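Local coordinates for extracellular solute-binding protein, family 5 (PDB 6WM6), which binds EDTA and other aminopolycarboxylates in the periplasm and probably delivers them to an ABC transporter, at residues M86-F91 with P552-A557; P239-Y242 with G246-L249; L323-L328 with R370-G375; G334-K339 with T426-P431. All coordinates share one frame; numbering follows the deposited sequence.

From the N terminus, residues 86-91, which begin on the short strand 85-87, open contact 1, which closes only at 552-557, so that the other three contacts all fall within its long loop. Contact 2 comes next and closes at once, across the short connection between strands 232-237 and 251-256; Ala557 of contact 1 touches Trp241 and Tyr248 there. Contacts 3 and 4 follow on the other side of the chain's centre and cross: 323-328, 334-339, 370-375 and 426-431 alternate. Their centres lie about 12 Å apart, and Val327 packs on Ile429. Contact 3 ties helix 321-330 to the loop before helix 377-386, and contact 4 ties helix 333-340 to helix 416-429.

Contact 1: residues M86-F91 with P552-A557; sequences MVQPDF and PAYNTA. With EDO (1,2-ethanediol), chain G.
Tyr554 is the hub on which Met86, Val87, Gln88 and Pro89 converge, and the meeting is one of packing. Among the apolar contacts, Met86 brings CG to 3.9 Å from Tyr554 CB; its CG stands anti to the backbone N (chi1 -178°), after which the chain bends twice. At the far end of the ring, Pro89 lies across at about a right angle, its CD 3.7 Å from Tyr554 CZ and its CG beside the hydroxyl. The polar groups meet the ring without bonding to it. Val87 O comes obliquely to within 3.9 Å of Tyr554 CD2. Gln88 OE1 reaches the ring edge, 3.6 Å from Tyr554 CE2, with the amide turned steeply against the ring (70°). That amide is held from behind: Gln88 NE2 donates to Met86 O over 3.0 Å in an almost straight bond (173°), reaching the carbonyl from above its plane. Were Gln88 cut back to an alanine, Met86 O would probably lose this donor and a gap would open beside the CE2 edge of the tyrosine. Tyr554 OH bonds to Arg544, and Asn546 ND2 donates to Val87 O. Asn555 lays CB over one ring face. A 1,2-ethanediol, probably from the crystallisation liquor, bridges the backbone: its O1 donates to Ala553 O and accepts from Thr556 N and OG1, while its O2 accepts from Ala557 N. Residues 86-91 leave the strand through a type I beta turn, Gln88 to Phe91, the reversal of a beta hairpin that returns as strand 93-95 and packs here against the C-terminal loop before strand 560-561.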
# COMPACT_ATOMS: atom_id res chain seq x y z
N MET A 86 5.98 9.57 9.52
CA MET A 86 6.44 8.65 8.48
C MET A 86 6.38 7.22 8.98
O MET A 86 6.75 6.92 10.12
CB MET A 86 7.86 9.01 8.07
CG MET A 86 8.44 8.14 6.96
SD MET A 86 7.39 8.01 5.50
CE MET A 86 6.98 9.74 5.21
N VAL A 87 5.90 6.34 8.11
CA VAL A 87 5.83 4.92 8.43
C VAL A 87 7.22 4.30 8.37
O VAL A 87 7.95 4.50 7.39
CB VAL A 87 4.88 4.19 7.47
CG1 VAL A 87 4.67 2.75 7.94
CG2 VAL A 87 3.53 4.92 7.37
N GLN A 88 7.57 3.57 9.41
CA GLN A 88 8.88 2.97 9.61
C GLN A 88 8.85 1.49 9.30
O GLN A 88 7.77 0.88 9.18
CB GLN A 88 9.31 3.15 11.08
CG GLN A 88 9.27 4.58 11.58
CD GLN A 88 10.24 5.46 10.85
OE1 GLN A 88 11.47 5.26 10.95
NE2 GLN A 88 9.73 6.40 10.08
N PRO A 89 10.01 0.84 9.23
CA PRO A 89 10.02 -0.57 8.80
C PRO A 89 9.30 -1.50 9.74
O PRO A 89 8.85 -2.57 9.28
CB PRO A 89 11.51 -0.90 8.65
CG PRO A 89 12.12 0.41 8.23
CD PRO A 89 11.35 1.47 9.03
N ASP A 90 9.20 -1.16 11.03
CA ASP A 90 8.43 -1.96 11.99
C ASP A 90 6.94 -1.63 11.97
O ASP A 90 6.21 -2.12 12.83
CB ASP A 90 9.03 -1.81 13.39
CG ASP A 90 9.02 -0.38 13.90
OD1 ASP A 90 8.51 0.52 13.23
OD2 ASP A 90 9.54 -0.17 15.03
N PHE A 91 6.49 -0.85 10.99
CA PHE A 91 5.08 -0.49 10.75
C PHE A 91 4.54 0.48 11.79
O PHE A 91 3.32 0.63 11.93
CB PHE A 91 4.19 -1.73 10.59
CG PHE A 91 3.05 -1.55 9.60
CD1 PHE A 91 3.20 -0.87 8.41
CD2 PHE A 91 1.84 -2.14 9.85
CE1 PHE A 91 2.14 -0.77 7.49
CE2 PHE A 91 0.79 -2.04 8.93
CZ PHE A 91 0.95 -1.36 7.77
N PRO A 552 11.06 2.05 0.60
CA PRO A 552 12.47 2.29 0.95
C PRO A 552 12.91 3.73 0.89
O PRO A 552 13.90 4.08 1.54
CB PRO A 552 13.25 1.42 -0.05
CG PRO A 552 12.27 0.41 -0.53
CD PRO A 552 10.89 1.01 -0.44
N ALA A 553 12.25 4.59 0.13
CA ALA A 553 12.64 5.99 0.05
C ALA A 553 12.15 6.82 1.22
O ALA A 553 12.25 8.06 1.18
CB ALA A 553 12.21 6.60 -1.29
N TYR A 554 11.73 6.19 2.30
CA TYR A 554 11.31 6.93 3.49
C TYR A 554 12.43 7.72 4.15
O TYR A 554 12.13 8.65 4.93
CB TYR A 554 10.68 6.00 4.53
CG TYR A 554 11.65 5.22 5.40
CD1 TYR A 554 12.50 4.25 4.87
CD2 TYR A 554 11.70 5.45 6.78
CE1 TYR A 554 13.38 3.54 5.69
CE2 TYR A 554 12.59 4.73 7.59
CZ TYR A 554 13.40 3.78 7.03
OH TYR A 554 14.29 3.08 7.82
N ASN A 555 13.70 7.39 3.89
CA ASN A 555 14.82 8.01 4.62
C ASN A 555 15.97 8.41 3.69
O ASN A 555 17.14 8.25 4.03
CB ASN A 555 15.35 7.08 5.71
CG ASN A 555 16.09 5.91 5.15
OD1 ASN A 555 15.78 5.45 4.04
ND2 ASN A 555 17.06 5.39 5.89
N THR A 556 15.67 8.97 2.51
CA THR A 556 16.73 9.28 1.55
C THR A 556 17.74 10.29 2.08
O THR A 556 18.88 10.31 1.59
CB THR A 556 16.22 9.76 0.18
OG1 THR A 556 15.56 11.04 0.29
CG2 THR A 556 15.32 8.72 -0.48
N ALA A 557 17.38 11.13 3.06
CA ALA A 557 18.38 12.02 3.64
C ALA A 557 19.58 11.25 4.17
O ALA A 557 20.67 11.84 4.28
CB ALA A 557 17.79 12.83 4.79
C1 EDO G . 12.59 11.16 2.80
O1 EDO G . 13.16 10.52 1.66
C2 EDO G . 13.57 12.17 3.42
O2 EDO G . 14.68 11.51 4.09

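Contact 2: residues P239-Y242 with G246-L249; sequences PKWY and GPYL
Trp241 turns the pyrrole edge of its indole to the peptide that joins Gly246 and Pro247, and CD1 does most of the touching. Gly246 O lies at this edge, in the plane of the ring, 3.2 Å from Trp241 CD1, close enough for the ring carbon's hydrogen to face the carbonyl oxygen. The neighbouring NE1 is 3.5 Å from the same oxygen, but its hydrogen bond goes instead to Lys245 O, just ahead of 246-249. Two successive carbonyls, of Lys245 and Gly246, thus receive one edge of the indole. Pro247 is placed differently: its CD comes obliquely to the ring, 3.6 Å from Trp241 CD1, and the two side chains run past each other in opposite directions. The indole reaches this place because CG is anti to the backbone N (chi1 171°), which carries the ring across toward 246-249. Its six-membered part points elsewhere, and CZ3 rests 3.7 Å above the ring plane of Tyr242, offset toward the rim. Tyr242 OH in turn bonds to Gly219 O.

The peptide before Pro247 is cis, which sets the proline CD on the same side as Gly246 O, so that both can meet Trp241 CD1. Gly246 itself has a positive phi (73°), a conformation easily taken up by a residue without a side chain. Behind the proline stands Tyr222 of strand 222-228. The arrangement is surface packing: a tryptophan edge set against a Gly-cis-Pro step in the irregular connection between the antiparallel strands 232-237 and 251-256, neighbours in the four-stranded mixed sheet.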
# COMPACT_ATOMS: atom_id res chain seq x y z
N PRO A 239 19.78 22.86 -1.18
CA PRO A 239 20.74 23.60 -0.36
C PRO A 239 20.16 24.17 0.91
O PRO A 239 20.92 24.53 1.82
CB PRO A 239 21.21 24.74 -1.28
CG PRO A 239 20.72 24.43 -2.63
CD PRO A 239 19.61 23.42 -2.53
N LYS A 240 18.83 24.28 1.00
CA LYS A 240 18.17 24.79 2.19
C LYS A 240 17.55 23.66 3.04
O LYS A 240 16.74 23.93 3.92
CB LYS A 240 17.12 25.83 1.82
CG LYS A 240 17.70 27.07 1.16
CD LYS A 240 16.68 28.20 1.14
CE LYS A 240 17.17 29.43 0.38
NZ LYS A 240 18.37 30.04 1.01
N TRP A 241 17.94 22.41 2.80
CA TRP A 241 17.48 21.34 3.68
C TRP A 241 17.84 21.65 5.13
O TRP A 241 18.97 22.02 5.45
CB TRP A 241 18.12 20.01 3.24
CG TRP A 241 17.90 18.84 4.16
CD1 TRP A 241 18.88 18.04 4.67
CD2 TRP A 241 16.66 18.31 4.65
NE1 TRP A 241 18.34 17.06 5.44
CE2 TRP A 241 16.97 17.18 5.45
CE3 TRP A 241 15.30 18.67 4.50
CZ2 TRP A 241 15.99 16.43 6.10
CZ3 TRP A 241 14.34 17.92 5.16
CH2 TRP A 241 14.69 16.81 5.94
N TYR A 242 16.87 21.42 6.02
CA TYR A 242 16.91 21.86 7.41
C TYR A 242 16.97 20.70 8.38
O TYR A 242 16.91 20.90 9.60
CB TYR A 242 15.67 22.72 7.71
CG TYR A 242 14.40 22.04 7.23
CD1 TYR A 242 13.73 21.13 8.04
CD2 TYR A 242 13.91 22.25 5.94
CE1 TYR A 242 12.62 20.47 7.61
CE2 TYR A 242 12.79 21.58 5.49
CZ TYR A 242 12.14 20.67 6.33
OH TYR A 242 11.04 19.99 5.92
N GLY A 246 22.18 14.54 6.42
CA GLY A 246 22.23 14.54 4.98
C GLY A 246 21.91 15.87 4.36
O GLY A 246 21.86 16.91 5.03
N PRO A 247 21.71 15.89 3.04
CA PRO A 247 21.88 14.73 2.15
C PRO A 247 23.35 14.42 1.92
O PRO A 247 24.22 15.29 2.09
CB PRO A 247 21.25 15.23 0.84
CG PRO A 247 21.49 16.68 0.85
CD PRO A 247 21.36 17.11 2.29
N TYR A 248 23.65 13.19 1.54
CA TYR A 248 25.03 12.77 1.31
C TYR A 248 25.42 12.65 -0.16
O TYR A 248 26.62 12.64 -0.45
CB TYR A 248 25.29 11.41 1.97
CG TYR A 248 25.23 11.44 3.47
CD1 TYR A 248 24.04 11.29 4.16
CD2 TYR A 248 26.38 11.62 4.22
CE1 TYR A 248 23.99 11.32 5.53
CE2 TYR A 248 26.34 11.65 5.61
CZ TYR A 248 25.14 11.49 6.25
OH TYR A 248 25.07 11.51 7.63
N LEU A 249 24.47 12.57 -1.08
CA LEU A 249 24.78 12.32 -2.49
C LEU A 249 24.77 13.61 -3.29
O LEU A 249 24.03 14.55 -3.00
CB LEU A 249 23.75 11.37 -3.10
CG LEU A 249 23.67 9.99 -2.46
CD1 LEU A 249 22.40 9.29 -2.88
CD2 LEU A 249 24.89 9.17 -2.83

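Contact 3: residues L323-L328 with R370-G375; sequences LRKAVL and RGYGTG
Tyr372 leans on the helix face made by Leu328 and Lys325, and its contacts change from apolar to polar along its length. At the root, CB lies 4.0 Å from Leu328 CB. The ring begins at CG, 3.9 Å from the same Leu328 CB; with CG anti to the carbonyl carbon (chi1 -52°), the ring runs obliquely across the leucine. Leu328 CD1 then lies over one face as a CH-pi contact, 4.1 Å from the ring centroid, while Arg370 CB lies over the centre of the opposite face. Further out, CE1 nears Lys325 CG obliquely, and at the tip OH is 3.6 Å from Lys325 CE. The hydroxyl bonds to Met519 O and accepts from a water (2.8 Å) that Lys325 NZ also reaches, weakly. With a valine in place of Tyr372, Leu328 CD1 and Arg370 CB would probably lose the ring between them and Met519 O this partner. Beside the side chain, Gly373 N donates to Leu328 O over 2.7 Å, nearly straight (172°). The loop is a Schellman motif at Gly371, ending helix 366-369, followed by a type II beta turn from Gly371 to Thr374 that docks on helix 321-330.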
# COMPACT_ATOMS: atom_id res chain seq x y z
N LEU A 323 -22.35 -21.39 -2.79
CA LEU A 323 -21.30 -21.69 -3.75
C LEU A 323 -19.99 -21.03 -3.32
O LEU A 323 -18.92 -21.64 -3.42
CB LEU A 323 -21.71 -21.26 -5.17
CG LEU A 323 -20.69 -21.59 -6.26
CD1 LEU A 323 -20.43 -23.09 -6.34
CD2 LEU A 323 -21.16 -21.07 -7.62
N ARG A 324 -20.07 -19.80 -2.79
CA ARG A 324 -18.87 -19.14 -2.28
C ARG A 324 -18.23 -19.97 -1.18
O ARG A 324 -17.01 -20.24 -1.22
CB ARG A 324 -19.19 -17.74 -1.74
CG ARG A 324 -19.72 -16.81 -2.82
CD ARG A 324 -19.64 -15.34 -2.41
NE ARG A 324 -20.34 -14.91 -1.20
CZ ARG A 324 -21.61 -14.52 -1.16
NH1 ARG A 324 -22.36 -14.58 -2.25
NH2 ARG A 324 -22.12 -14.08 -0.02
N LYS A 325 -19.02 -20.38 -0.19
CA LYS A 325 -18.46 -21.14 0.92
C LYS A 325 -17.91 -22.48 0.47
O LYS A 325 -16.87 -22.93 0.97
CB LYS A 325 -19.49 -21.29 2.04
CG LYS A 325 -19.79 -19.96 2.70
CD LYS A 325 -20.75 -20.06 3.87
CE LYS A 325 -20.87 -18.68 4.50
NZ LYS A 325 -21.73 -18.63 5.71
N ALA A 326 -18.58 -23.13 -0.48
CA ALA A 326 -18.08 -24.41 -0.96
C ALA A 326 -16.74 -24.25 -1.66
O ALA A 326 -15.80 -25.02 -1.41
CB ALA A 326 -19.10 -25.06 -1.90
N VAL A 327 -16.63 -23.25 -2.52
CA VAL A 327 -15.36 -22.99 -3.21
C VAL A 327 -14.25 -22.71 -2.20
O VAL A 327 -13.15 -23.27 -2.29
CB VAL A 327 -15.53 -21.85 -4.23
CG1 VAL A 327 -14.17 -21.25 -4.64
CG2 VAL A 327 -16.32 -22.36 -5.43
N LEU A 328 -14.53 -21.85 -1.22
CA LEU A 328 -13.48 -21.51 -0.26
C LEU A 328 -13.08 -22.70 0.59
O LEU A 328 -11.90 -22.83 0.96
CB LEU A 328 -13.90 -20.34 0.62
CG LEU A 328 -14.18 -19.01 -0.10
CD1 LEU A 328 -14.37 -17.91 0.92
CD2 LEU A 328 -13.09 -18.71 -1.09
N ARG A 370 -13.64 -21.07 9.90
CA ARG A 370 -14.85 -21.34 9.13
C ARG A 370 -14.68 -22.49 8.16
O ARG A 370 -15.61 -22.78 7.40
CB ARG A 370 -15.26 -20.07 8.39
CG ARG A 370 -15.86 -19.04 9.34
CD ARG A 370 -15.77 -17.59 8.83
NE ARG A 370 -16.41 -16.74 9.82
CZ ARG A 370 -15.87 -16.39 10.98
NH1 ARG A 370 -14.61 -16.71 11.26
NH2 ARG A 370 -16.59 -15.69 11.85
N GLY A 371 -13.53 -23.15 8.18
CA GLY A 371 -13.23 -24.23 7.26
C GLY A 371 -12.73 -23.78 5.92
O GLY A 371 -12.45 -24.63 5.06
N TYR A 372 -12.62 -22.48 5.68
CA TYR A 372 -12.11 -22.02 4.41
C TYR A 372 -10.63 -22.35 4.30
O TYR A 372 -9.87 -22.23 5.27
CB TYR A 372 -12.29 -20.51 4.25
CG TYR A 372 -13.67 -19.93 4.48
CD1 TYR A 372 -14.83 -20.70 4.41
CD2 TYR A 372 -13.81 -18.58 4.76
CE1 TYR A 372 -16.08 -20.13 4.65
CE2 TYR A 372 -15.03 -18.00 4.98
CZ TYR A 372 -16.17 -18.78 4.92
OH TYR A 372 -17.39 -18.19 5.19
N GLY A 373 -10.20 -22.76 3.12
CA GLY A 373 -8.78 -23.05 2.89
C GLY A 373 -8.32 -24.38 3.43
O GLY A 373 -7.11 -24.65 3.40
N THR A 374 -9.22 -25.24 3.90
CA THR A 374 -8.84 -26.51 4.50
C THR A 374 -8.73 -27.65 3.49
O THR A 374 -8.35 -28.76 3.87
CB THR A 374 -9.79 -26.90 5.63
OG1 THR A 374 -11.13 -27.07 5.13
CG2 THR A 374 -9.79 -25.86 6.74
N GLY A 375 -9.05 -27.41 2.22
CA GLY A 375 -8.92 -28.44 1.21
C GLY A 375 -9.91 -29.57 1.40
O GLY A 375 -9.61 -30.71 1.02
O HOH W 1 -18.92 -19.29 7.30

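Contact 4: residues G334-K339 with T426-P431; sequences GDLKAK and TGYIAP
Asp335 OD2 accepts a 2.6 Å hydrogen bond from Tyr428 OH on its anti lone pair, away from the other oxygen. That second oxygen is held as well: Lys339 NZ, one turn further along the same helix, closes a salt bridge on Asp335 OD1 at 2.7 Å, from the syn side and 18° out of the carboxylate plane. With CG anti to the backbone N (chi1 -176°), the carboxylate stands where both can reach it. OD2 lies at the edge of the tyrosine, near its plane, although the carboxylate itself is turned 79° against the ring. The two bonds together limit how far the carboxylate can rotate, and the lysine would probably help to keep it ionised. On the other flank of the hydroxyl, Leu336 CD1 packs at the ring edge, 3.9 Å from Tyr428 CE2. The phenol thus ends between a charged and an apolar side chain of successive residues. Leu336 continues inward onto Met421 and Leu424 of helix 416-429 and Ile527 of strand 524-537, while Tyr428 also rests on Ile331 and Asp332, in the link between helices 321-330 and 333-340. Helix 333-340 is thereby joined to the C-terminal end of helix 416-429, with strand 524-537 beneath Leu336.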
# COMPACT_ATOMS: atom_id res chain seq x y z
N GLY A 334 -2.93 -24.62 2.45
CA GLY A 334 -1.61 -25.18 2.74
C GLY A 334 -0.87 -25.54 1.48
O GLY A 334 0.31 -25.23 1.32
N ASP A 335 -1.56 -26.19 0.54
CA ASP A 335 -0.94 -26.54 -0.73
C ASP A 335 -0.64 -25.30 -1.55
O ASP A 335 0.40 -25.21 -2.21
CB ASP A 335 -1.86 -27.48 -1.51
CG ASP A 335 -1.22 -27.97 -2.80
OD1 ASP A 335 -0.25 -28.76 -2.70
OD2 ASP A 335 -1.65 -27.55 -3.90
N LEU A 336 -1.55 -24.33 -1.54
CA LEU A 336 -1.32 -23.10 -2.28
C LEU A 336 -0.01 -22.46 -1.86
O LEU A 336 0.81 -22.05 -2.69
CB LEU A 336 -2.50 -22.16 -2.00
CG LEU A 336 -2.91 -21.11 -2.99
CD1 LEU A 336 -3.14 -21.67 -4.37
CD2 LEU A 336 -4.20 -20.48 -2.47
N LYS A 337 0.21 -22.34 -0.55
CA LYS A 337 1.43 -21.73 -0.04
C LYS A 337 2.63 -22.65 -0.23
O LYS A 337 3.73 -22.17 -0.52
CB LYS A 337 1.22 -21.35 1.43
CG LYS A 337 2.28 -20.42 1.98
CD LYS A 337 1.96 -19.92 3.40
CE LYS A 337 2.13 -20.98 4.46
NZ LYS A 337 3.57 -21.28 4.72
N ALA A 338 2.43 -23.96 -0.08
CA ALA A 338 3.52 -24.92 -0.27
C ALA A 338 4.07 -24.90 -1.68
O ALA A 338 5.28 -25.11 -1.88
CB ALA A 338 3.04 -26.34 0.05
N LYS A 339 3.22 -24.63 -2.67
CA LYS A 339 3.65 -24.64 -4.06
C LYS A 339 4.21 -23.32 -4.55
O LYS A 339 5.01 -23.29 -5.49
CB LYS A 339 2.47 -25.03 -4.97
CG LYS A 339 1.91 -26.42 -4.73
CD LYS A 339 2.67 -27.46 -5.52
CE LYS A 339 1.96 -28.82 -5.47
NZ LYS A 339 1.97 -29.41 -4.11
N THR A 426 -8.14 -23.64 -9.73
CA THR A 426 -8.91 -24.40 -10.71
C THR A 426 -8.90 -25.89 -10.38
O THR A 426 -9.94 -26.55 -10.43
CB THR A 426 -8.32 -24.15 -12.09
OG1 THR A 426 -8.53 -22.78 -12.45
CG2 THR A 426 -8.98 -25.06 -13.14
N GLY A 427 -7.72 -26.42 -10.02
CA GLY A 427 -7.64 -27.84 -9.69
C GLY A 427 -8.35 -28.20 -8.40
O GLY A 427 -8.94 -29.28 -8.30
N TYR A 428 -8.30 -27.32 -7.40
CA TYR A 428 -8.97 -27.64 -6.14
C TYR A 428 -10.49 -27.74 -6.30
O TYR A 428 -11.13 -28.52 -5.58
CB TYR A 428 -8.70 -26.57 -5.07
CG TYR A 428 -7.25 -26.32 -4.75
CD1 TYR A 428 -6.31 -27.35 -4.73
CD2 TYR A 428 -6.80 -25.04 -4.48
CE1 TYR A 428 -4.98 -27.10 -4.44
CE2 TYR A 428 -5.49 -24.79 -4.19
CZ TYR A 428 -4.58 -25.81 -4.17
OH TYR A 428 -3.27 -25.53 -3.90
N ILE A 429 -11.08 -26.95 -7.19
CA ILE A 429 -12.54 -26.93 -7.33
C ILE A 429 -13.05 -27.84 -8.43
O ILE A 429 -14.27 -28.02 -8.54
CB ILE A 429 -13.09 -25.50 -7.49
CG1 ILE A 429 -12.66 -24.87 -8.81
CG2 ILE A 429 -12.62 -24.65 -6.31
CD1 ILE A 429 -13.31 -23.52 -9.05
N ALA A 430 -12.16 -28.42 -9.24
CA ALA A 430 -12.62 -29.33 -10.28
C ALA A 430 -13.41 -30.50 -9.71
O ALA A 430 -14.41 -30.89 -10.34
CB ALA A 430 -11.42 -29.81 -11.11
N PRO A 431 -13.06 -31.08 -8.56
CA PRO A 431 -13.88 -32.17 -8.00
C PRO A 431 -15.30 -31.75 -7.62
O PRO A 431 -16.16 -32.62 -7.44
CB PRO A 431 -13.09 -32.62 -6.77
CG PRO A 431 -11.68 -32.21 -7.05
CD PRO A 431 -11.77 -30.94 -7.86